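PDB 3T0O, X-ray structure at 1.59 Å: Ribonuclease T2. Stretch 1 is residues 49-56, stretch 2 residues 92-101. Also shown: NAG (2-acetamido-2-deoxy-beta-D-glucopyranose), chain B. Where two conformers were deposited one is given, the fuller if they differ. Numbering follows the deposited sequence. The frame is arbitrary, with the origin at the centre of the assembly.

Stretch 1 49-56: EGCNRSWP
Stretch 2 (92-101) EKHGTCAAQV

Where a helical turn widens, some carbonyl oxygens can be left without a backbone amide partner, and a side chain, water or neighbouring loop can serve them. Ribonuclease T2 offers a worked example. From Glu92 the second stretch continues a helix that begins earlier in the chain, with a wider pi-type turn at 92-95; against it lies the irregular segment 49-56, with Gly50 CA 4.3 Å from Lys93 CA and Cys51 CA 5.1 Å from Cys97 CA.

The carbonyl of Lys93 receives the main cross-stretch backbone bond, from Gly50 N to Lys93 O at 2.8 Å with an N-H...O angle of 158°. Glu49 CA also approaches Lys93 O, at 3.1 Å. Gly50 has phi/psi of 68/46, a positive phi that favours glycine, and its CA lies 3.4 Å from Glu92 O in a second CA-H...O contact.

Glu92 O is served more fully. Thr96, with chi1 in the p well, donates OG1 to it at 3.0 Å, and water 2 donates to it at 2.7 Å. That water in turn accepts from Asn52 N at 2.9 Å, so the loop reaches the helix carbonyl through a solvent bridge. Cys51 N lies 3.1 Å from Thr96 OG1, although the geometry leaves the nature of this approach open.

Water 1 makes a comparable link one turn along, accepting from Asn52 ND2 at 3.2 Å and donating to Thr96 O at 3.0 Å; its bond to NAG O7, at 3.4 Å, is weak. Asn52 (chi1 t, chi2 -19°) carries the sugar through a 1.4 Å covalent bond from ND2 to NAG C1, while its OD1 accepts a weak bond from Ser54 N at 3.1 Å. Its carbonyl closes a type I turn, Trp55 N to Asn52 O being 3.1 Å.

Charge and sulfur secure the start of the loop. Glu49, extended at phi/psi -143/153 with chi1 m and chi2 t, forms a salt bridge from OE1 to Lys93 NZ at 3.1 Å; the lysine reaches it with chi1 to chi3 t and chi4 p. Cys51 and Cys97, both m and both directed toward the opposing stretch, join SG to SG at 2.0 Å with chi3 of 99°.

Farther along, Trp55 (chi1 t, chi2 -6°) places CZ3 3.6 Å from Ala99 CB, with NAG O6 over one ring face, 3.4 Å from Trp55 CD2. A type I turn from Ala98 to Val101 is closed by Val101 N to Ala98 O at 3.0 Å.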

# COMPACT_ATOMS: atom_id res chain seq x y z
N GLU A 49 -8.88 -10.14 10.29
CA GLU A 49 -9.68 -9.26 9.41
C GLU A 49 -11.13 -9.31 9.81
O GLU A 49 -11.61 -10.28 10.42
CB GLU A 49 -9.62 -9.72 7.96
CG GLU A 49 -8.24 -9.92 7.41
CD GLU A 49 -8.28 -10.44 6.00
OE1 GLU A 49 -9.18 -11.23 5.67
OE2 GLU A 49 -7.41 -9.99 5.22
N GLY A 50 -11.85 -8.22 9.51
CA GLY A 50 -13.29 -8.24 9.64
C GLY A 50 -13.74 -8.34 11.10
O GLY A 50 -14.62 -9.16 11.48
N CYS A 51 -13.12 -7.53 11.95
CA CYS A 51 -13.25 -7.71 13.41
C CYS A 51 -14.51 -7.13 14.02
O CYS A 51 -14.80 -7.37 15.20
CB CYS A 51 -12.05 -7.04 14.06
SG CYS A 51 -10.56 -8.04 13.84
N ASN A 52 -15.25 -6.32 13.27
CA ASN A 52 -16.42 -5.72 13.94
C ASN A 52 -17.44 -5.31 12.91
O ASN A 52 -17.40 -4.20 12.35
CB ASN A 52 -15.98 -4.54 14.79
CG ASN A 52 -17.06 -4.04 15.72
OD1 ASN A 52 -18.24 -4.33 15.53
ND2 ASN A 52 -16.63 -3.30 16.76
N ARG A 53 -18.36 -6.24 12.64
CA ARG A 53 -19.35 -5.96 11.60
C ARG A 53 -20.33 -4.85 12.01
O ARG A 53 -20.97 -4.23 11.12
CB ARG A 53 -20.09 -7.26 11.22
N SER A 54 -20.43 -4.57 13.32
CA SER A 54 -21.24 -3.49 13.88
C SER A 54 -20.57 -2.13 13.91
O SER A 54 -21.13 -1.22 14.54
CB SER A 54 -21.68 -3.79 15.32
OG SER A 54 -22.32 -5.05 15.38
N TRP A 55 -19.39 -1.99 13.29
CA TRP A 55 -18.73 -0.67 13.31
C TRP A 55 -18.47 -0.23 11.88
O TRP A 55 -17.38 -0.33 11.38
CB TRP A 55 -17.40 -0.76 14.07
CG TRP A 55 -16.77 0.53 14.46
CD1 TRP A 55 -17.17 1.81 14.12
CD2 TRP A 55 -15.54 0.67 15.18
NE1 TRP A 55 -16.27 2.71 14.62
CE2 TRP A 55 -15.26 2.04 15.27
CE3 TRP A 55 -14.64 -0.26 15.74
CZ2 TRP A 55 -14.16 2.52 15.96
CZ3 TRP A 55 -13.53 0.21 16.42
CH2 TRP A 55 -13.28 1.60 16.49
N PRO A 56 -19.51 0.23 11.21
CA PRO A 56 -19.38 0.56 9.81
C PRO A 56 -18.50 1.78 9.57
O PRO A 56 -18.40 2.69 10.41
CB PRO A 56 -20.81 0.84 9.38
CG PRO A 56 -21.49 1.29 10.67
CD PRO A 56 -20.89 0.40 11.69
N GLU A 92 -13.45 -1.79 7.12
CA GLU A 92 -14.24 -2.91 7.64
C GLU A 92 -13.36 -4.17 7.76
O GLU A 92 -13.39 -4.91 8.79
CB GLU A 92 -15.56 -3.00 6.80
CG GLU A 92 -16.37 -1.68 7.02
CD GLU A 92 -17.80 -1.56 6.45
OE1 GLU A 92 -18.24 -2.45 5.69
OE2 GLU A 92 -18.50 -0.55 6.79
N LYS A 93 -12.48 -4.34 6.76
CA LYS A 93 -11.62 -5.50 6.76
C LYS A 93 -10.45 -5.36 7.72
O LYS A 93 -10.12 -6.33 8.36
CB LYS A 93 -11.12 -5.81 5.37
CG LYS A 93 -10.39 -7.16 5.21
CD LYS A 93 -10.01 -7.39 3.74
CE LYS A 93 -9.67 -8.85 3.42
NZ LYS A 93 -10.88 -9.77 3.46
N HIS A 94 -9.85 -4.18 7.81
CA HIS A 94 -8.58 -4.04 8.48
C HIS A 94 -8.62 -3.10 9.67
O HIS A 94 -8.09 -3.41 10.73
CB HIS A 94 -7.51 -3.54 7.49
CG HIS A 94 -7.33 -4.46 6.32
ND1 HIS A 94 -6.89 -5.76 6.44
CD2 HIS A 94 -7.63 -4.27 5.01
CE1 HIS A 94 -6.87 -6.32 5.24
NE2 HIS A 94 -7.30 -5.43 4.35
N GLY A 95 -9.29 -1.96 9.48
CA GLY A 95 -9.28 -0.88 10.53
C GLY A 95 -9.99 -1.34 11.79
O GLY A 95 -9.50 -1.06 12.87
N THR A 96 -11.09 -2.10 11.67
CA THR A 96 -11.81 -2.53 12.86
C THR A 96 -10.90 -3.39 13.72
O THR A 96 -11.00 -3.35 14.91
CB THR A 96 -13.11 -3.30 12.51
OG1 THR A 96 -12.74 -4.42 11.72
CG2 THR A 96 -14.05 -2.37 11.75
N CYS A 97 -10.03 -4.19 13.10
CA CYS A 97 -9.02 -4.98 13.85
C CYS A 97 -7.87 -4.13 14.40
O CYS A 97 -7.45 -4.27 15.56
CB CYS A 97 -8.43 -6.06 12.93
SG CYS A 97 -9.72 -7.16 12.21
N ALA A 98 -7.41 -3.18 13.57
CA ALA A 98 -6.29 -2.31 13.94
C ALA A 98 -6.69 -1.46 15.13
O ALA A 98 -5.83 -1.06 15.95
CB ALA A 98 -5.91 -1.40 12.77
N ALA A 99 -8.00 -1.25 15.30
CA ALA A 99 -8.49 -0.39 16.43
C ALA A 99 -8.29 -0.93 17.84
O ALA A 99 -8.55 -0.26 18.82
CB ALA A 99 -9.97 -0.09 16.23
N GLN A 100 -7.85 -2.18 17.95
CA GLN A 100 -7.36 -2.67 19.23
C GLN A 100 -6.19 -1.87 19.77
O GLN A 100 -5.90 -1.93 20.96
CB GLN A 100 -6.91 -4.08 19.03
CG GLN A 100 -8.03 -4.95 18.77
CD GLN A 100 -7.56 -6.30 18.33
OE1 GLN A 100 -6.47 -6.78 18.77
NE2 GLN A 100 -8.31 -6.88 17.45
N VAL A 101 -5.49 -1.19 18.88
CA VAL A 101 -4.36 -0.35 19.25
C VAL A 101 -4.85 1.05 19.54
O VAL A 101 -5.59 1.61 18.77
CB VAL A 101 -3.34 -0.31 18.10
CG1 VAL A 101 -2.34 0.80 18.30
CG2 VAL A 101 -2.66 -1.69 18.00
C1 NAG B . -17.57 -2.77 17.72
C2 NAG B . -17.01 -3.06 19.11
C3 NAG B . -17.80 -2.26 20.16
C4 NAG B . -17.91 -0.77 19.81
C5 NAG B . -18.44 -0.66 18.38
C6 NAG B . -18.39 0.78 17.85
C7 NAG B . -15.98 -5.21 19.52
C8 NAG B . -16.11 -6.67 19.80
N2 NAG B . -17.12 -4.49 19.41
O3 NAG B . -17.31 -2.43 21.49
O4 NAG B . -18.86 -0.13 20.64
O5 NAG B . -17.55 -1.38 17.55
O6 NAG B . -17.10 1.28 18.15
O7 NAG B . -14.90 -4.69 19.41
O HOH W 1 -13.45 -3.39 16.57
O HOH W 2 -15.41 -5.59 10.43